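Local coordinates for protein aldehyde dehydrogenase (Staphylococcus aureus, PDB 6K0Z) that oxidises the aldehyde 4,4'-diaponeurosporen-4-al to 4,4'-diaponeurosporenoic acid with NAD+, a step in the biosynthesis of the carotenoid staphyloxanthin, at residues Leu37-Lys42 with Asn162-Ala167; Ala43-Glu48 with Ile73-Ile78. The protein carries 1 engineered substitution. All coordinates share one frame; numbering follows the deposited sequence.

Interaction 1: residues Leu37-Lys42 with Asn162-Ala167; sequences LKKLSK and NETFDA
Lys-39 and Thr-164 meet where helix 30-46 passes the C-terminal end of helix 151-164, and one polar bond joins the two. The ammonium NZ of Lys-39 gives a hydrogen bond of 3.1 Å to the backbone O of Thr-164. The C=O...N angle is 157°, so the donor sits nearly ahead of the carbonyl, though tilted 23° out of its plane. A bend at chi3 (-52°) in an otherwise extended lysine chain turns the amine back onto this oxygen. The acceptor belongs to the last helical residue: Phe-165 already leaves helical backbone angles, and the lysine supplies a side-chain donor to this carbonyl. The hydroxyl of Thr-164 is used within its own helix, where OG1 bonds to the O of Leu-160.

The apolar contacts lie beside this bond. Thr-164 and Lys-39 slide past each other in opposite directions, and the methyl CG2 of Thr-164 lies 3.7 Å from CB of Lys-39. The same methyl is 3.4 Å above the plane of the Phe-165 ring, offset toward its rim, so one methyl touches both the lysine and the aromatic face. CE of Lys-39 also approaches CE1 of Phe-165 obliquely, at 4.2 Å. At its edge, near its plane, the ring meets Leu-40: CZ of Phe-165 is 4.1 Å from CB of Leu-40. Farther along, Leu-40 packs on Phe-129 and Ile-136 of helix 126-138.

Among the charged groups, NZ of Lys-42 and OE2 of Glu-163 are 4.7 Å apart, too far for a salt bridge, though the opposite charges may attract weakly.

The positive amine lies at the negative end of the helix dipole, so its charge probably favours this helix end, while the methyl and the ring bring the turn after the helix against helix 30-46 by apolar contact.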
# COMPACT_ATOMS: atom_id res chain seq x y z
N LEU A 37 -8.23 17.33 -16.19
CA LEU A 37 -9.37 17.24 -15.29
C LEU A 37 -10.52 18.10 -15.78
O LEU A 37 -11.68 17.66 -15.78
CB LEU A 37 -8.96 17.64 -13.86
CG LEU A 37 -8.11 16.61 -13.10
CD1 LEU A 37 -7.65 17.19 -11.76
CD2 LEU A 37 -8.87 15.28 -12.93
N LYS A 38 -10.23 19.32 -16.22
CA LYS A 38 -11.27 20.18 -16.78
C LYS A 38 -11.92 19.53 -17.99
O LYS A 38 -13.15 19.43 -18.07
CB LYS A 38 -10.70 21.55 -17.14
N LYS A 39 -11.11 19.06 -18.95
CA LYS A 39 -11.67 18.42 -20.14
C LYS A 39 -12.54 17.22 -19.76
O LYS A 39 -13.57 16.97 -20.40
CB LYS A 39 -10.56 17.99 -21.09
CG LYS A 39 -9.47 19.02 -21.31
CD LYS A 39 -8.81 18.87 -22.67
CE LYS A 39 -8.35 17.46 -22.92
NZ LYS A 39 -7.54 17.33 -24.16
N LEU A 40 -12.14 16.47 -18.73
CA LEU A 40 -12.93 15.32 -18.33
C LEU A 40 -14.28 15.75 -17.78
O LEU A 40 -15.31 15.17 -18.15
CB LEU A 40 -12.17 14.50 -17.29
CG LEU A 40 -12.95 13.29 -16.78
CD1 LEU A 40 -13.38 12.42 -17.95
CD2 LEU A 40 -12.10 12.52 -15.81
N SER A 41 -14.29 16.74 -16.89
CA SER A 41 -15.55 17.25 -16.36
C SER A 41 -16.46 17.70 -17.50
O SER A 41 -17.63 17.30 -17.55
CB SER A 41 -15.29 18.40 -15.39
OG SER A 41 -16.49 18.87 -14.81
N LYS A 42 -15.93 18.49 -18.43
CA LYS A 42 -16.72 18.94 -19.57
C LYS A 42 -17.20 17.77 -20.41
O LYS A 42 -18.34 17.75 -20.88
CB LYS A 42 -15.90 19.92 -20.41
CG LYS A 42 -16.38 20.08 -21.85
CD LYS A 42 -15.30 20.70 -22.75
CE LYS A 42 -15.15 19.93 -24.06
NZ LYS A 42 -14.74 18.49 -23.82
N ASN A 162 -11.79 8.63 -26.16
CA ASN A 162 -11.16 8.89 -27.45
C ASN A 162 -11.40 10.32 -27.90
O ASN A 162 -10.48 10.98 -28.41
CB ASN A 162 -11.67 7.91 -28.51
CG ASN A 162 -11.15 6.52 -28.29
OD1 ASN A 162 -11.66 5.56 -28.87
ND2 ASN A 162 -10.13 6.38 -27.45
N GLU A 163 -12.63 10.82 -27.74
CA GLU A 163 -12.92 12.17 -28.17
C GLU A 163 -12.19 13.20 -27.32
O GLU A 163 -11.76 14.24 -27.82
CB GLU A 163 -14.43 12.42 -28.14
CG GLU A 163 -14.84 13.79 -28.66
CD GLU A 163 -15.99 14.38 -27.87
OE1 GLU A 163 -17.16 14.09 -28.21
OE2 GLU A 163 -15.73 15.12 -26.90
N THR A 164 -12.01 12.92 -26.02
CA THR A 164 -11.44 13.91 -25.13
C THR A 164 -9.91 13.90 -25.16
O THR A 164 -9.28 14.95 -25.22
CB THR A 164 -11.93 13.69 -23.70
OG1 THR A 164 -13.36 13.64 -23.69
CG2 THR A 164 -11.44 14.83 -22.82
N PHE A 165 -9.31 12.71 -25.09
CA PHE A 165 -7.87 12.56 -24.92
C PHE A 165 -7.26 11.77 -26.07
O PHE A 165 -7.94 11.05 -26.81
CB PHE A 165 -7.55 11.83 -23.60
CG PHE A 165 -8.25 12.39 -22.40
CD1 PHE A 165 -7.71 13.45 -21.71
CD2 PHE A 165 -9.44 11.83 -21.95
CE1 PHE A 165 -8.35 13.96 -20.60
CE2 PHE A 165 -10.08 12.34 -20.85
CZ PHE A 165 -9.53 13.41 -20.17
N ASP A 166 -5.94 11.92 -26.22
CA ASP A 166 -5.20 11.07 -27.14
C ASP A 166 -4.93 9.73 -26.50
O ASP A 166 -4.74 9.63 -25.28
CB ASP A 166 -3.89 11.73 -27.55
CG ASP A 166 -4.10 13.03 -28.30
OD1 ASP A 166 -5.11 13.12 -29.03
OD2 ASP A 166 -3.25 13.95 -28.20
N ALA A 167 -4.91 8.67 -27.32
CA ALA A 167 -4.80 7.32 -26.78
C ALA A 167 -3.50 7.11 -26.03
O ALA A 167 -3.45 6.30 -25.09
CB ALA A 167 -4.94 6.29 -27.89

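Interaction 2: residues Ala43-Glu48 with Ile73-Ile78; sequences AIKSYE and ITLKSI
Ile-44 reaches from helix 30-46 to Ile-78 on helix 63-89, and the two side chains meet tip to tip, CD1 of Ile-44 lying 3.6 Å from CD1 of Ile-78. The other branch of Ile-44 serves a second neighbour: CG2 comes within 4.1 Å of CD2 of Leu-75, the two side chains sliding past each other in opposite directions. With CG1 beside the backbone N (chi1 -68°) and CG2 beside the carbonyl carbon, the isoleucine divides its branches between these residues. On the outer flank Lys-45 crosses Leu-75 at a slant, its CG 3.8 Å from CD2 of Leu-75, so the aliphatic part of the lysine covers the leucine on the solvent side. Thr-74 completes the first shell, its OG1 4.1 Å from CD1 of Ile-44.

Leu-75 and Ile-78 are one turn apart on helix 63-89, and both point toward helix 30-46. This is apolar helix-to-helix packing within the N-terminal helical part of the aldehyde dehydrogenase chain, away from the predicted active-site Glu-217 and from Ser-251, which occupies the position of the catalytic cysteine of this family.

The hydroxyl of Thr-74 is bonded to the O of Ile-71 in its own helix, which helps fix its rotation. Farther out, Ile-133 of helix 126-138 packs against Ile-78, and Ser-77 OG is hydrogen-bonded to Glu-130 OE1 of the same helix. Beyond these, Lys-76 packs on Phe-464 of the second subunit.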
# COMPACT_ATOMS: atom_id res chain seq x y z
N ALA A 43 -16.33 16.77 -20.61
CA ALA A 43 -16.70 15.64 -21.46
C ALA A 43 -17.83 14.83 -20.85
O ALA A 43 -18.77 14.42 -21.56
CB ALA A 43 -15.48 14.76 -21.72
N ILE A 44 -17.77 14.57 -19.54
CA ILE A 44 -18.83 13.80 -18.89
C ILE A 44 -20.16 14.54 -19.00
O ILE A 44 -21.19 13.95 -19.36
CB ILE A 44 -18.47 13.53 -17.42
CG1 ILE A 44 -17.28 12.57 -17.34
CG2 ILE A 44 -19.68 12.99 -16.67
CD1 ILE A 44 -16.60 12.59 -16.00
N LYS A 45 -20.15 15.84 -18.71
CA LYS A 45 -21.36 16.65 -18.84
C LYS A 45 -21.88 16.66 -20.27
O LYS A 45 -23.09 16.67 -20.49
CB LYS A 45 -21.09 18.08 -18.36
CG LYS A 45 -20.90 18.17 -16.86
CD LYS A 45 -20.92 19.61 -16.34
CE LYS A 45 -19.54 20.04 -15.85
NZ LYS A 45 -19.65 20.89 -14.63
N SER A 46 -20.97 16.64 -21.24
CA SER A 46 -21.40 16.56 -22.64
C SER A 46 -22.05 15.22 -22.95
O SER A 46 -23.03 15.15 -23.69
CB SER A 46 -20.20 16.77 -23.56
OG SER A 46 -20.46 16.21 -24.83
N TYR A 47 -21.50 14.13 -22.41
CA TYR A 47 -22.09 12.81 -22.59
C TYR A 47 -23.13 12.49 -21.54
O TYR A 47 -23.52 11.33 -21.42
CB TYR A 47 -21.00 11.74 -22.57
CG TYR A 47 -20.24 11.58 -23.86
CD1 TYR A 47 -19.16 12.41 -24.16
CD2 TYR A 47 -20.59 10.61 -24.80
CE1 TYR A 47 -18.46 12.28 -25.34
CE2 TYR A 47 -19.90 10.47 -25.99
CZ TYR A 47 -18.83 11.31 -26.26
OH TYR A 47 -18.13 11.17 -27.44
N GLU A 48 -23.59 13.48 -20.77
CA GLU A 48 -24.36 13.16 -19.57
C GLU A 48 -25.54 12.26 -19.90
O GLU A 48 -25.71 11.21 -19.28
CB GLU A 48 -24.80 14.43 -18.88
CG GLU A 48 -25.51 14.15 -17.59
CD GLU A 48 -26.34 15.32 -17.10
OE1 GLU A 48 -25.77 16.18 -16.39
OE2 GLU A 48 -27.55 15.36 -17.40
N ILE A 73 -21.41 11.85 -8.52
CA ILE A 73 -20.34 11.56 -7.58
C ILE A 73 -18.97 11.83 -8.21
O ILE A 73 -18.03 12.28 -7.54
CB ILE A 73 -20.46 10.11 -7.08
CG1 ILE A 73 -19.38 9.80 -6.05
CG2 ILE A 73 -20.44 9.14 -8.26
CD1 ILE A 73 -19.61 10.48 -4.70
N THR A 74 -18.83 11.56 -9.51
CA THR A 74 -17.53 11.76 -10.14
C THR A 74 -17.31 13.22 -10.53
O THR A 74 -16.18 13.71 -10.46
CB THR A 74 -17.40 10.84 -11.36
OG1 THR A 74 -18.24 11.32 -12.42
CG2 THR A 74 -17.83 9.45 -10.99
N LEU A 75 -18.37 13.92 -10.95
CA LEU A 75 -18.23 15.34 -11.28
C LEU A 75 -17.77 16.14 -10.07
O LEU A 75 -16.92 17.02 -10.18
CB LEU A 75 -19.54 15.90 -11.82
CG LEU A 75 -19.85 15.47 -13.25
CD1 LEU A 75 -21.31 15.73 -13.56
CD2 LEU A 75 -18.96 16.22 -14.21
N LYS A 76 -18.33 15.84 -8.89
CA LYS A 76 -17.86 16.52 -7.70
C LYS A 76 -16.47 16.05 -7.32
O LYS A 76 -15.69 16.83 -6.76
CB LYS A 76 -18.82 16.29 -6.53
CG LYS A 76 -18.90 17.49 -5.60
N SER A 77 -16.14 14.80 -7.62
CA SER A 77 -14.80 14.32 -7.34
C SER A 77 -13.78 15.03 -8.21
O SER A 77 -12.67 15.34 -7.75
CB SER A 77 -14.73 12.82 -7.56
OG SER A 77 -13.45 12.35 -7.21
N ILE A 78 -14.14 15.29 -9.46
CA ILE A 78 -13.27 16.08 -10.34
C ILE A 78 -13.09 17.48 -9.78
O ILE A 78 -11.98 18.03 -9.78
CB ILE A 78 -13.85 16.11 -11.77
CG1 ILE A 78 -13.77 14.72 -12.41
CG2 ILE A 78 -13.12 17.14 -12.61
CD1 ILE A 78 -14.59 14.56 -13.68

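In the fold
From the N terminus, after helix 10-24, the chain enters helix 30-46, which supplies one side of both contacts. Its final turns meet helix 63-89 in interaction 2, closing a short, mostly helical loop. Interaction 1 closes much later: the chain must pass helix 126-138 and strand 141-145 before the end of helix 151-164 comes back to helix 30-46. The shorter loop therefore sits within the longer one. Helix 30-46 is thus held between helices 63-89 and 151-164, and the two contacts, their centres about 11 Å apart, join along it: Glu-163 probably hydrogen-bonds to Tyr-47, and Ser-41 packs on Leu-75.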